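Long-range contacts in arylesterase (Sulfolobus solfataricus, PDB 5L2P), which hydrolyses aromatic esters, p-nitrophenyl esters of fatty acids and organophosphates such as paraoxon, with a broad substrate range: residues E61-I66 / S111-L116; Y202-N207 / D251-Q256; V180-F185 / I244-E249; Q26-R31 / A117-F122. All coordinates share one frame; numbering follows the deposited sequence.

Contacts 1 and 3 are two seams of the same central sheet, their centres 22 Å apart: contact 1 joins strands near its antiparallel end, contact 3 two of its parallel strands. Contact 2 takes over where contact 3 stops, with centres 12 Å apart and Asp251 OD2 lying 3.5 Å from Val183 CG1, so contact 2 holds, and contact 3 packs against, the acid of the presumed Ser156-His281-Asp251 triad. Contact 4 lies at the surface, away from that site, but touches contact 1, where Arg115 NH1 packs 3.7 Å from Tyr120 CE2. Contact 1 itself approaches the site through Tyr114, about 8 Å from Ser156 between side chains.

Contact 1: E61-I66 / S111-L116; sequences ELPIRI and SVDYRL
Leu62 and Val112 make the tight half of this antiparallel pairing. Leu62 sends CG anti to its backbone N (chi1 172°), which lays both methyls against Val112: CG1 of Val112 is 3.8 Å from Leu62 CD1 and equally near Leu62 CD2. Leu62 CD1 also rests on the Asp113 carbonyl. An alanine in place of Leu62 removes both methyls and would probably open a gap between Val112 and the Asp113 backbone. Ile64 and Val112 form a non-hydrogen-bonded pair, touching more lightly, with Ile64 CG2 4.4 Å from Val112 CG1. Arg65 and Ser111, a hydrogen-bonded pair, exchange two bonds, Ser111 N to Arg65 O at 3.0 Å. Just past the strand, Asp113 N still reaches Pro63 O at 3.0 Å, nearly straight (164°).

Looser is the side of Pro63 and Asp113, both partly exposed. Their side chains cross at about a right angle, Pro63 CD to Asp113 CB 4.0 Å, while Asp113 OD1 accepts from Ile91 N. On the same side the end of Arg65 leads away from strand 108-112, to salt bridges with Asp52 and Glu92. Strand 49-56 borders strand 61-68 on its other edge, and helix 124-138 covers Ile64 with Trp135 and packs against Tyr114.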
loop_
_atom_site.group_PDB
_atom_site.type_symbol
_atom_site.label_atom_id
_atom_site.label_comp_id
_atom_site.label_asym_id
_atom_site.label_seq_id
_atom_site.Cartn_x
_atom_site.Cartn_y
_atom_site.Cartn_z
ATOM N N GLU A 61 42.457 -18.566 2.517
ATOM C CA GLU A 61 43.080 -17.330 2.000
ATOM C C GLU A 61 41.957 -16.541 1.365
ATOM O O GLU A 61 41.440 -16.933 0.323
ATOM C CB GLU A 61 44.174 -17.630 0.966
ATOM C CG GLU A 61 45.331 -18.485 1.476
ATOM C CD GLU A 61 46.191 -19.015 0.327
ATOM O OE1 GLU A 61 46.358 -18.213 -0.646
ATOM O OE2 GLU A 61 46.684 -20.198 0.386
ATOM N N LEU A 62 41.562 -15.438 1.989
ATOM C CA LEU A 62 40.381 -14.687 1.529
ATOM C C LEU A 62 40.759 -13.627 0.497
ATOM O O LEU A 62 41.443 -12.671 0.833
ATOM C CB LEU A 62 39.684 -14.039 2.723
ATOM C CG LEU A 62 38.534 -13.063 2.505
ATOM C CD1 LEU A 62 37.452 -13.778 1.752
ATOM C CD2 LEU A 62 38.024 -12.594 3.871
ATOM N N PRO A 63 40.326 -13.801 -0.763
ATOM C CA PRO A 63 40.742 -12.830 -1.782
ATOM C C PRO A 63 40.019 -11.478 -1.613
ATOM O O PRO A 63 38.842 -11.448 -1.312
ATOM C CB PRO A 63 40.351 -13.494 -3.121
ATOM C CG PRO A 63 39.978 -14.883 -2.780
ATOM C CD PRO A 63 39.545 -14.905 -1.336
ATOM N N ILE A 64 40.745 -10.389 -1.820
ATOM C CA ILE A 64 40.175 -9.068 -1.855
ATOM C C ILE A 64 40.716 -8.267 -3.027
ATOM O O ILE A 64 41.733 -8.614 -3.596
ATOM C CB ILE A 64 40.447 -8.291 -0.539
ATOM C CG1 ILE A 64 41.932 -8.184 -0.273
ATOM C CG2 ILE A 64 39.781 -8.997 0.629
ATOM C CD1 ILE A 64 42.244 -7.208 0.863
ATOM N N ARG A 65 39.997 -7.200 -3.389
ATOM C CA ARG A 65 40.485 -6.248 -4.371
ATOM C C ARG A 65 40.395 -4.852 -3.740
ATOM O O ARG A 65 39.355 -4.451 -3.246
ATOM C CB ARG A 65 39.661 -6.312 -5.643
ATOM C CG ARG A 65 40.288 -5.516 -6.806
ATOM C CD ARG A 65 39.453 -5.524 -8.103
ATOM N NE ARG A 65 39.149 -6.838 -8.640
ATOM C CZ ARG A 65 39.926 -7.515 -9.452
ATOM N NH1 ARG A 65 41.080 -7.002 -9.842
ATOM N NH2 ARG A 65 39.543 -8.706 -9.872
ATOM N N ILE A 66 41.502 -4.124 -3.762
ATOM C CA ILE A 66 41.565 -2.762 -3.265
ATOM C C ILE A 66 41.457 -1.782 -4.431
ATOM O O ILE A 66 42.286 -1.842 -5.368
ATOM C CB ILE A 66 42.910 -2.425 -2.590
ATOM C CG1 ILE A 66 43.444 -3.571 -1.706
ATOM C CG2 ILE A 66 42.777 -1.128 -1.797
ATOM C CD1 ILE A 66 42.401 -4.185 -0.771
ATOM N N SER A 111 36.738 -4.689 -1.887
ATOM C CA SER A 111 35.705 -5.658 -2.203
ATOM C C SER A 111 36.171 -7.030 -1.700
ATOM O O SER A 111 37.351 -7.382 -1.866
ATOM C CB SER A 111 35.499 -5.677 -3.702
ATOM O OG SER A 111 34.415 -6.498 -4.072
ATOM N N VAL A 112 35.269 -7.795 -1.081
ATOM C CA VAL A 112 35.629 -9.078 -0.484
ATOM C C VAL A 112 35.002 -10.282 -1.223
ATOM O O VAL A 112 33.793 -10.275 -1.525
ATOM C CB VAL A 112 35.205 -9.128 0.989
ATOM C CG1 VAL A 112 35.768 -10.373 1.683
ATOM C CG2 VAL A 112 35.650 -7.862 1.718
ATOM N N ASP A 113 35.814 -11.289 -1.522
ATOM C CA ASP A 113 35.319 -12.588 -2.028
ATOM C C ASP A 113 35.064 -13.591 -0.915
ATOM O O ASP A 113 35.807 -14.550 -0.774
ATOM C CB ASP A 113 36.315 -13.208 -3.032
ATOM C CG ASP A 113 35.896 -13.045 -4.446
ATOM O OD1 ASP A 113 34.707 -12.724 -4.714
ATOM O OD2 ASP A 113 36.774 -13.271 -5.282
ATOM N N TYR A 114 34.017 -13.360 -0.133
ATOM C CA TYR A 114 33.664 -14.254 0.972
ATOM C C TYR A 114 33.248 -15.601 0.427
ATOM O O TYR A 114 32.775 -15.718 -0.696
ATOM C CB TYR A 114 32.542 -13.637 1.858
ATOM C CG TYR A 114 31.292 -13.266 1.099
ATOM C CD1 TYR A 114 30.296 -14.210 0.868
ATOM C CD2 TYR A 114 31.115 -11.983 0.585
ATOM C CE1 TYR A 114 29.162 -13.890 0.149
ATOM C CE2 TYR A 114 29.965 -11.643 -0.132
ATOM C CZ TYR A 114 28.999 -12.597 -0.347
ATOM O OH TYR A 114 27.866 -12.287 -1.030
ATOM N N ARG A 115 33.401 -16.625 1.254
ATOM C CA ARG A 115 33.032 -17.989 0.847
ATOM C C ARG A 115 31.531 -18.171 0.739
ATOM O O ARG A 115 30.775 -17.650 1.566
ATOM C CB ARG A 115 33.614 -19.020 1.806
ATOM C CG ARG A 115 35.092 -19.246 1.613
ATOM C CD ARG A 115 35.646 -20.153 2.695
ATOM N NE ARG A 115 35.853 -19.449 3.932
ATOM C CZ ARG A 115 36.384 -19.968 5.037
ATOM N NH1 ARG A 115 36.791 -21.211 5.065
ATOM N NH2 ARG A 115 36.520 -19.214 6.120
ATOM N N LEU A 116 31.135 -18.959 -0.257
ATOM C CA LEU A 116 29.749 -19.115 -0.664
ATOM C C LEU A 116 29.164 -20.493 -0.344
ATOM O O LEU A 116 29.902 -21.494 -0.233
ATOM C CB LEU A 116 29.628 -18.895 -2.179
ATOM C CG LEU A 116 30.180 -17.572 -2.719
ATOM C CD1 LEU A 116 30.012 -17.513 -4.219
ATOM C CD2 LEU A 116 29.492 -16.384 -2.067
#

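Contact 2: Y202-N207 / D251-Q256; sequences YFLDIN and DPLRDQ
Leu204 and Ile206, in the loop between helices 193-197 and 212-217, both lie against the ring of Pro252. Ile206 keeps its chain extended (chi2 175°), which carries CD1 to within 3.6 Å of Pro252 CG. Leu204 crosses the same ring obliquely, its CD2 3.9 Å from Pro252 CG; that methyl also meets Leu253 CD1 at 3.9 Å, so it touches both residues, on sides roughly at right angles. An inverse gamma turn centred on Leu204 presents this side chain to the partner. The surface it meets is the type I beta turn, Asp251 to Arg254, that follows strand 242-248 in the alpha/beta hydrolase fold, carries the presumed acid and leads into helix 254-266. Asp251 OD1 caps that turn by accepting from Leu253 N at 2.9 Å, the donor standing 55° out of the carboxylate plane. Its OD2 receives His281 ND1, consistent with Asp251 being the acid of the catalytic triad. Leu204 touches His281 as well, and Met195 of helix 193-197 packs against both Ile206 and Pro252.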
loop_
_atom_site.group_PDB
_atom_site.type_symbol
_atom_site.label_atom_id
_atom_site.label_comp_id
_atom_site.label_asym_id
_atom_site.label_seq_id
_atom_site.Cartn_x
_atom_site.Cartn_y
_atom_site.Cartn_z
ATOM N N TYR A 202 9.816 -10.842 -11.724
ATOM C CA TYR A 202 10.562 -9.633 -11.509
ATOM C C TYR A 202 11.983 -9.995 -11.105
ATOM O O TYR A 202 12.511 -9.463 -10.129
ATOM C CB TYR A 202 9.907 -8.801 -10.419
ATOM C CG TYR A 202 8.460 -8.421 -10.674
ATOM C CD1 TYR A 202 8.123 -7.290 -11.381
ATOM C CD2 TYR A 202 7.450 -9.189 -10.204
ATOM C CE1 TYR A 202 6.805 -6.949 -11.597
ATOM C CE2 TYR A 202 6.130 -8.864 -10.380
ATOM C CZ TYR A 202 5.810 -7.731 -11.074
ATOM O OH TYR A 202 4.478 -7.377 -11.280
ATOM N N PHE A 203 12.588 -10.881 -11.920
ATOM C CA PHE A 203 13.963 -11.338 -11.801
ATOM C C PHE A 203 14.222 -12.162 -10.554
ATOM O O PHE A 203 14.551 -13.348 -10.665
ATOM C CB PHE A 203 14.951 -10.184 -11.907
ATOM C CG PHE A 203 16.377 -10.636 -11.794
ATOM C CD1 PHE A 203 17.044 -11.222 -12.887
ATOM C CD2 PHE A 203 17.036 -10.555 -10.587
ATOM C CE1 PHE A 203 18.356 -11.647 -12.776
ATOM C CE2 PHE A 203 18.352 -10.995 -10.470
ATOM C CZ PHE A 203 19.011 -11.529 -11.571
ATOM N N LEU A 204 14.111 -11.542 -9.385
ATOM C CA LEU A 204 14.321 -12.231 -8.109
ATOM C C LEU A 204 13.162 -13.163 -7.790
ATOM O O LEU A 204 12.221 -12.752 -7.073
ATOM C CB LEU A 204 14.441 -11.222 -6.950
ATOM C CG LEU A 204 14.853 -11.802 -5.607
ATOM C CD1 LEU A 204 16.158 -12.584 -5.771
ATOM C CD2 LEU A 204 15.086 -10.693 -4.593
ATOM N N ASP A 205 13.220 -14.384 -8.316
ATOM C CA ASP A 205 12.156 -15.334 -8.119
ATOM C C ASP A 205 12.316 -16.147 -6.843
ATOM O O ASP A 205 13.217 -16.919 -6.732
ATOM C CB ASP A 205 12.015 -16.274 -9.308
ATOM C CG ASP A 205 11.592 -15.551 -10.576
ATOM O OD1 ASP A 205 10.507 -14.961 -10.629
ATOM O OD2 ASP A 205 12.353 -15.628 -11.559
ATOM N N ILE A 206 11.362 -16.004 -5.921
ATOM C CA ILE A 206 11.398 -16.607 -4.590
ATOM C C ILE A 206 10.222 -17.559 -4.367
ATOM O O ILE A 206 9.095 -17.218 -4.619
ATOM C CB ILE A 206 11.326 -15.498 -3.526
ATOM C CG1 ILE A 206 12.479 -14.519 -3.718
ATOM C CG2 ILE A 206 11.358 -16.078 -2.112
ATOM C CD1 ILE A 206 12.413 -13.318 -2.789
ATOM N N ASN A 207 10.491 -18.778 -3.920
ATOM C CA ASN A 207 9.446 -19.724 -3.515
ATOM C C ASN A 207 9.218 -19.639 -2.023
ATOM O O ASN A 207 10.138 -19.314 -1.264
ATOM C CB ASN A 207 9.812 -21.174 -3.895
ATOM C CG ASN A 207 9.649 -21.440 -5.385
ATOM O OD1 ASN A 207 8.627 -21.067 -5.986
ATOM N ND2 ASN A 207 10.656 -22.083 -6.002
ATOM N N ASP A 251 10.364 -5.073 -5.776
ATOM C CA ASP A 251 11.296 -6.007 -5.225
ATOM C C ASP A 251 10.565 -6.739 -4.123
ATOM O O ASP A 251 9.924 -6.112 -3.287
ATOM C CB ASP A 251 12.460 -5.220 -4.652
ATOM C CG ASP A 251 13.586 -6.103 -4.083
ATOM O OD1 ASP A 251 13.373 -7.311 -3.810
ATOM O OD2 ASP A 251 14.696 -5.533 -3.906
ATOM N N PRO A 252 10.634 -8.071 -4.115
ATOM C CA PRO A 252 9.944 -8.777 -3.023
ATOM C C PRO A 252 10.509 -8.458 -1.633
ATOM O O PRO A 252 9.816 -8.591 -0.656
ATOM C CB PRO A 252 10.109 -10.263 -3.395
ATOM C CG PRO A 252 11.263 -10.296 -4.329
ATOM C CD PRO A 252 11.196 -9.003 -5.087
ATOM N N LEU A 253 11.750 -8.038 -1.555
ATOM C CA LEU A 253 12.423 -7.774 -0.294
ATOM C C LEU A 253 12.211 -6.332 0.146
ATOM O O LEU A 253 12.801 -5.915 1.162
ATOM C CB LEU A 253 13.957 -8.026 -0.424
ATOM C CG LEU A 253 14.432 -9.381 -0.929
ATOM C CD1 LEU A 253 15.957 -9.396 -1.015
ATOM C CD2 LEU A 253 13.938 -10.513 -0.040
ATOM N N ARG A 254 11.424 -5.564 -0.622
ATOM C CA ARG A 254 11.198 -4.144 -0.316
ATOM C C ARG A 254 10.734 -3.898 1.104
ATOM O O ARG A 254 11.303 -3.082 1.812
ATOM C CB ARG A 254 10.187 -3.560 -1.289
ATOM C CG ARG A 254 9.880 -2.066 -1.142
ATOM C CD ARG A 254 8.628 -1.678 -1.941
ATOM N NE ARG A 254 7.418 -2.182 -1.297
ATOM C CZ ARG A 254 6.235 -2.288 -1.865
ATOM N NH1 ARG A 254 6.063 -1.942 -3.123
ATOM N NH2 ARG A 254 5.207 -2.745 -1.149
ATOM N N ASP A 255 9.690 -4.599 1.528
ATOM C CA ASP A 255 9.047 -4.281 2.824
ATOM C C ASP A 255 9.909 -4.635 4.029
ATOM O O ASP A 255 9.954 -3.864 5.003
ATOM C CB ASP A 255 7.654 -4.908 2.914
ATOM C CG ASP A 255 6.640 -4.211 1.948
ATOM O OD1 ASP A 255 6.907 -3.049 1.559
ATOM O OD2 ASP A 255 5.616 -4.816 1.569
ATOM N N GLN A 256 10.641 -5.745 3.984
ATOM C CA GLN A 256 11.574 -6.106 5.068
ATOM C C GLN A 256 12.717 -5.117 5.205
ATOM O O GLN A 256 13.120 -4.799 6.330
ATOM C CB GLN A 256 12.140 -7.535 4.918
ATOM C CG GLN A 256 13.047 -7.780 3.746
ATOM C CD GLN A 256 13.292 -9.268 3.528
ATOM O OE1 GLN A 256 14.313 -9.840 3.964
ATOM N NE2 GLN A 256 12.355 -9.909 2.856
#

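Contact 3: V180-F185 / I244-E249; sequences VPVVPF and IVVTAE
Val180 to Val182 and Ile244 to Ala248 run side by side as parallel strands, their axes 5.0 Å apart and only 6° from parallel. Two backbone bonds join them around Val246: its N donates to Pro181 O at 3.3 Å, and its O accepts from Val183 N at 2.7 Å. Lacking an N-H, Pro181 leaves out the rung to Ile244 O, and the ladder resumes before it between Ile244 and Gln179. The CD of Pro181 lies instead 3.4 Å from Ile244 O, which also receives a CA-H...O contact from Val180.

Val180 and Ile244 project side by side in the same direction, Val180 CG1 4.1 Å from Ile244 CB. Val182 and Val246 repeat this neighbourly arrangement further along, and Val180, Val182 and Ile244 are covered by helix 287-305. The opposite face carries Pro181 and Val245, which lean across each other, with Pro181 CG 3.9 Å from Val245 CG2. At the exit of the strand Val183 adopts left-handed backbone angles. Its CG1, anti to the carbonyl carbon, approaches Ala248 CB at 4.3 Å and lies against Asp251, and the same side chain touches His281.

Such buried parallel strands are the core of the alpha/beta hydrolase fold: strand 178-182 also borders strand 150-155, which leads to Ser156 at what looks like a nucleophile elbow, and strand 242-248 runs out toward the loop bearing Asp251.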
loop_
_atom_site.group_PDB
_atom_site.type_symbol
_atom_site.label_atom_id
_atom_site.label_comp_id
_atom_site.label_asym_id
_atom_site.label_seq_id
_atom_site.Cartn_x
_atom_site.Cartn_y
_atom_site.Cartn_z
ATOM N N VAL A 180 25.604 0.656 4.703
ATOM C CA VAL A 180 24.777 0.903 3.549
ATOM C C VAL A 180 24.262 -0.397 2.945
ATOM O O VAL A 180 24.787 -0.863 1.946
ATOM C CB VAL A 180 25.532 1.722 2.492
ATOM C CG1 VAL A 180 24.603 2.168 1.373
ATOM C CG2 VAL A 180 26.135 2.957 3.148
ATOM N N PRO A 181 23.205 -0.976 3.555
ATOM C CA PRO A 181 22.543 -2.120 2.941
ATOM C C PRO A 181 21.604 -1.680 1.838
ATOM O O PRO A 181 20.638 -0.942 2.077
ATOM C CB PRO A 181 21.776 -2.756 4.106
ATOM C CG PRO A 181 21.578 -1.661 5.083
ATOM C CD PRO A 181 22.600 -0.606 4.849
ATOM N N VAL A 182 21.892 -2.136 0.626
ATOM C CA VAL A 182 21.060 -1.852 -0.520
ATOM C C VAL A 182 20.250 -3.115 -0.830
ATOM O O VAL A 182 20.778 -4.230 -0.907
ATOM C CB VAL A 182 21.933 -1.487 -1.711
ATOM C CG1 VAL A 182 21.092 -1.270 -2.972
ATOM C CG2 VAL A 182 22.754 -0.261 -1.377
ATOM N N VAL A 183 18.956 -2.925 -1.022
ATOM C CA VAL A 183 18.017 -4.019 -1.207
ATOM C C VAL A 183 18.344 -5.289 -0.385
ATOM O O VAL A 183 18.262 -6.394 -0.895
ATOM C CB VAL A 183 17.808 -4.325 -2.704
ATOM C CG1 VAL A 183 17.203 -3.083 -3.398
ATOM C CG2 VAL A 183 19.126 -4.771 -3.380
ATOM N N PRO A 184 18.583 -5.130 0.909
ATOM C CA PRO A 184 18.967 -6.247 1.730
ATOM C C PRO A 184 17.916 -7.324 2.014
ATOM O O PRO A 184 16.701 -7.048 2.065
ATOM C CB PRO A 184 19.270 -5.558 3.088
ATOM C CG PRO A 184 18.293 -4.441 3.153
ATOM C CD PRO A 184 18.177 -3.952 1.730
ATOM N N PHE A 185 18.408 -8.536 2.253
ATOM C CA PHE A 185 17.649 -9.584 2.949
ATOM C C PHE A 185 17.934 -9.481 4.445
ATOM O O PHE A 185 19.086 -9.576 4.871
ATOM C CB PHE A 185 18.054 -10.967 2.428
ATOM C CG PHE A 185 17.387 -12.106 3.129
ATOM C CD1 PHE A 185 17.854 -12.566 4.367
ATOM C CD2 PHE A 185 16.281 -12.730 2.576
ATOM C CE1 PHE A 185 17.234 -13.639 5.020
ATOM C CE2 PHE A 185 15.662 -13.788 3.244
ATOM C CZ PHE A 185 16.148 -14.233 4.462
ATOM N N ILE A 244 22.236 3.983 5.723
ATOM C CA ILE A 244 21.550 4.369 4.506
ATOM C C ILE A 244 20.953 3.093 3.913
ATOM O O ILE A 244 21.660 2.312 3.309
ATOM C CB ILE A 244 22.517 5.022 3.506
ATOM C CG1 ILE A 244 23.113 6.280 4.129
ATOM C CG2 ILE A 244 21.811 5.367 2.200
ATOM C CD1 ILE A 244 24.295 6.874 3.391
ATOM N N VAL A 245 19.646 2.889 4.091
ATOM C CA VAL A 245 18.923 1.729 3.533
ATOM C C VAL A 245 18.167 2.095 2.263
ATOM O O VAL A 245 17.392 3.026 2.229
ATOM C CB VAL A 245 17.952 1.109 4.538
ATOM C CG1 VAL A 245 17.362 -0.174 4.017
ATOM C CG2 VAL A 245 18.649 0.830 5.853
ATOM N N VAL A 246 18.430 1.335 1.200
ATOM C CA VAL A 246 17.853 1.621 -0.099
ATOM C C VAL A 246 17.023 0.421 -0.524
ATOM O O VAL A 246 17.471 -0.710 -0.382
ATOM C CB VAL A 246 18.933 1.911 -1.139
ATOM C CG1 VAL A 246 18.317 2.302 -2.493
ATOM C CG2 VAL A 246 19.817 3.025 -0.649
ATOM N N THR A 247 15.791 0.671 -0.972
ATOM C CA THR A 247 14.919 -0.363 -1.433
ATOM C C THR A 247 14.439 -0.062 -2.866
ATOM O O THR A 247 14.590 1.063 -3.369
ATOM C CB THR A 247 13.714 -0.552 -0.504
ATOM O OG1 THR A 247 12.972 0.667 -0.362
ATOM C CG2 THR A 247 14.150 -1.062 0.853
ATOM N N ALA A 248 13.838 -1.072 -3.503
ATOM C CA ALA A 248 13.211 -0.910 -4.782
ATOM C C ALA A 248 11.716 -1.250 -4.706
ATOM O O ALA A 248 11.319 -2.200 -4.027
ATOM C CB ALA A 248 13.890 -1.812 -5.796
ATOM N N GLU A 249 10.897 -0.529 -5.470
ATOM C CA GLU A 249 9.442 -0.682 -5.405
ATOM C C GLU A 249 8.916 -2.063 -5.774
ATOM O O GLU A 249 8.029 -2.614 -5.089
ATOM C CB GLU A 249 8.773 0.399 -6.269
ATOM C CG GLU A 249 7.265 0.409 -6.269
ATOM C CD GLU A 249 6.712 1.481 -7.161
ATOM O OE1 GLU A 249 7.538 2.058 -7.923
ATOM O OE2 GLU A 249 5.463 1.772 -7.090
#

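Contact 4: Q26-R31 / A117-F122; sequences QFQEIR and APEYKF
The guanidinium of Arg31 and the carboxylate of Glu119 meet edge to edge, their planes just 16° apart, while Phe27, one turn earlier in the helix, sets CE2 3.5 Å above one guanidinium face, offset toward its rim. The ring meets the guanidinium with its own edge, Arg31 NH2 lying in the ring plane. The pairing is an end-on, two-pronged salt bridge that ties helix 27-39 to the loop between strand 108-112 and helix 124-138 of the alpha/beta hydrolase fold. Arg31 CG lies anti to the backbone N and the chain bends at chi3 (-84°), turning the guanidinium toward Glu119. Arg31 NH1 donates to Glu119 OE2 at 2.9 Å, and Arg31 NH2 to Glu119 OE1 at 3.0 Å. The second bond is virtually straight (179°) and uses the syn lone pair of OE1. One nitrogen for each oxygen leaves the groups little freedom to rotate.

Further along the guanidinium edge, NH2 comes 2.9 Å from Ala117 O. NE donates to Ile87 O, a second hold on the arginine. A leucine in place of Arg31 would probably leave the Glu119 carboxylate without its positive mate and Ile87 O without this donor.

Phe27 and Pro118 approach tip to tip, and Met216 of helix 212-217 packs against both. Pro118, which follows a cis peptide bond, places its CD 3.7 Å from Phe27 CE2 and 3.9 Å from Arg31 NH2.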
loop_
_atom_site.group_PDB
_atom_site.type_symbol
_atom_site.label_atom_id
_atom_site.label_comp_id
_atom_site.label_asym_id
_atom_site.label_seq_id
_atom_site.Cartn_x
_atom_site.Cartn_y
_atom_site.Cartn_z
ATOM N N GLN A 26 24.041 -27.937 -14.928
ATOM C CA GLN A 26 24.437 -28.278 -13.555
ATOM C C GLN A 26 24.561 -26.972 -12.787
ATOM O O GLN A 26 24.606 -25.882 -13.399
ATOM C CB GLN A 26 25.794 -29.007 -13.545
ATOM C CG GLN A 26 25.936 -30.118 -14.587
ATOM C CD GLN A 26 27.279 -30.104 -15.300
ATOM O OE1 GLN A 26 27.999 -31.080 -15.246
ATOM N NE2 GLN A 26 27.614 -28.993 -15.971
ATOM N N PHE A 27 24.659 -27.072 -11.459
ATOM C CA PHE A 27 24.675 -25.884 -10.612
ATOM C C PHE A 27 25.848 -24.954 -10.922
ATOM O O PHE A 27 25.683 -23.729 -11.000
ATOM C CB PHE A 27 24.648 -26.241 -9.119
ATOM C CG PHE A 27 24.752 -25.038 -8.220
ATOM C CD1 PHE A 27 23.712 -24.109 -8.125
ATOM C CD2 PHE A 27 25.893 -24.810 -7.505
ATOM C CE1 PHE A 27 23.823 -22.983 -7.321
ATOM C CE2 PHE A 27 26.010 -23.698 -6.683
ATOM C CZ PHE A 27 24.980 -22.773 -6.599
ATOM N N GLN A 28 27.025 -25.526 -11.091
ATOM C CA GLN A 28 28.215 -24.727 -11.370
ATOM C C GLN A 28 28.101 -23.905 -12.659
ATOM O O GLN A 28 28.574 -22.765 -12.713
ATOM C CB GLN A 28 29.439 -25.633 -11.430
ATOM C CG GLN A 28 29.786 -26.242 -10.079
ATOM C CD GLN A 28 30.506 -25.266 -9.159
ATOM O OE1 GLN A 28 30.687 -24.080 -9.485
ATOM N NE2 GLN A 28 30.951 -25.772 -8.006
ATOM N N GLU A 29 27.489 -24.483 -13.690
ATOM C CA GLU A 29 27.276 -23.751 -14.935
ATOM C C GLU A 29 26.235 -22.631 -14.781
ATOM O O GLU A 29 26.379 -21.582 -15.385
ATOM C CB GLU A 29 26.889 -24.693 -16.070
ATOM C CG GLU A 29 27.925 -25.767 -16.325
ATOM C CD GLU A 29 29.322 -25.203 -16.566
ATOM O OE1 GLU A 29 29.472 -24.371 -17.495
ATOM O OE2 GLU A 29 30.266 -25.574 -15.823
ATOM N N ILE A 30 25.213 -22.857 -13.956
ATOM C CA ILE A 30 24.226 -21.812 -13.635
ATOM C C ILE A 30 24.874 -20.661 -12.864
ATOM O O ILE A 30 24.627 -19.490 -13.162
ATOM C CB ILE A 30 23.005 -22.376 -12.863
ATOM C CG1 ILE A 30 22.205 -23.305 -13.799
ATOM C CG2 ILE A 30 22.101 -21.250 -12.356
ATOM C CD1 ILE A 30 21.257 -24.233 -13.093
ATOM N N ARG A 31 25.718 -21.008 -11.898
ATOM C CA ARG A 31 26.485 -20.014 -11.142
ATOM C C ARG A 31 27.273 -19.121 -12.102
ATOM O O ARG A 31 27.182 -17.900 -12.060
ATOM C CB ARG A 31 27.411 -20.705 -10.127
ATOM C CG ARG A 31 28.384 -19.778 -9.404
ATOM C CD ARG A 31 29.267 -20.550 -8.418
ATOM N NE ARG A 31 28.647 -20.770 -7.112
ATOM C CZ ARG A 31 29.122 -21.599 -6.183
ATOM N NH1 ARG A 31 30.198 -22.327 -6.427
ATOM N NH2 ARG A 31 28.514 -21.729 -5.010
ATOM N N ALA A 117 27.833 -20.538 -0.196
ATOM C CA ALA A 117 27.099 -21.801 -0.106
ATOM C C ALA A 117 26.858 -22.352 -1.516
ATOM O O ALA A 117 26.987 -21.610 -2.491
ATOM C CB ALA A 117 25.782 -21.580 0.590
ATOM N N PRO A 118 26.534 -23.652 -1.647
ATOM C CA PRO A 118 26.408 -24.683 -0.621
ATOM C C PRO A 118 27.728 -25.246 -0.043
ATOM O O PRO A 118 27.683 -26.037 0.891
ATOM C CB PRO A 118 25.669 -25.799 -1.370
ATOM C CG PRO A 118 26.185 -25.716 -2.751
ATOM C CD PRO A 118 26.370 -24.233 -3.001
ATOM N N GLU A 119 28.872 -24.838 -0.570
ATOM C CA GLU A 119 30.151 -25.363 -0.092
ATOM C C GLU A 119 30.355 -24.946 1.364
ATOM O O GLU A 119 30.695 -25.755 2.197
ATOM C CB GLU A 119 31.317 -24.849 -0.955
ATOM C CG GLU A 119 31.277 -25.338 -2.403
ATOM C CD GLU A 119 30.533 -24.402 -3.362
ATOM O OE1 GLU A 119 29.650 -23.618 -2.911
ATOM O OE2 GLU A 119 30.792 -24.477 -4.583
ATOM N N TYR A 120 30.157 -23.672 1.657
ATOM C CA TYR A 120 30.332 -23.141 3.001
ATOM C C TYR A 120 29.034 -22.496 3.461
ATOM O O TYR A 120 28.574 -21.493 2.894
ATOM C CB TYR A 120 31.448 -22.120 3.020
ATOM C CG TYR A 120 32.776 -22.706 2.645
ATOM C CD1 TYR A 120 33.197 -22.723 1.297
ATOM C CD2 TYR A 120 33.617 -23.256 3.613
ATOM C CE1 TYR A 120 34.419 -23.246 0.940
ATOM C CE2 TYR A 120 34.843 -23.797 3.258
ATOM C CZ TYR A 120 35.247 -23.781 1.925
ATOM O OH TYR A 120 36.477 -24.307 1.569
ATOM N N LYS A 121 28.435 -23.099 4.474
ATOM C CA LYS A 121 27.136 -22.697 4.932
ATOM C C LYS A 121 27.267 -21.561 5.935
ATOM O O LYS A 121 28.368 -21.268 6.418
ATOM C CB LYS A 121 26.402 -23.874 5.576
ATOM C CG LYS A 121 25.843 -24.857 4.553
ATOM C CD LYS A 121 24.844 -25.800 5.198
ATOM C CE LYS A 121 24.313 -26.769 4.179
ATOM N NZ LYS A 121 23.170 -26.184 3.436
ATOM N N PHE A 122 26.128 -20.921 6.226
ATOM C CA PHE A 122 26.023 -20.004 7.333
ATOM C C PHE A 122 26.648 -20.630 8.594
ATOM O O PHE A 122 26.418 -21.802 8.872
ATOM C CB PHE A 122 24.545 -19.676 7.577
ATOM C CG PHE A 122 24.290 -18.886 8.821
ATOM C CD1 PHE A 122 24.359 -17.510 8.820
ATOM C CD2 PHE A 122 23.959 -19.537 10.006
ATOM C CE1 PHE A 122 24.099 -16.786 9.986
ATOM C CE2 PHE A 122 23.704 -18.817 11.177
ATOM C CZ PHE A 122 23.780 -17.439 11.170
#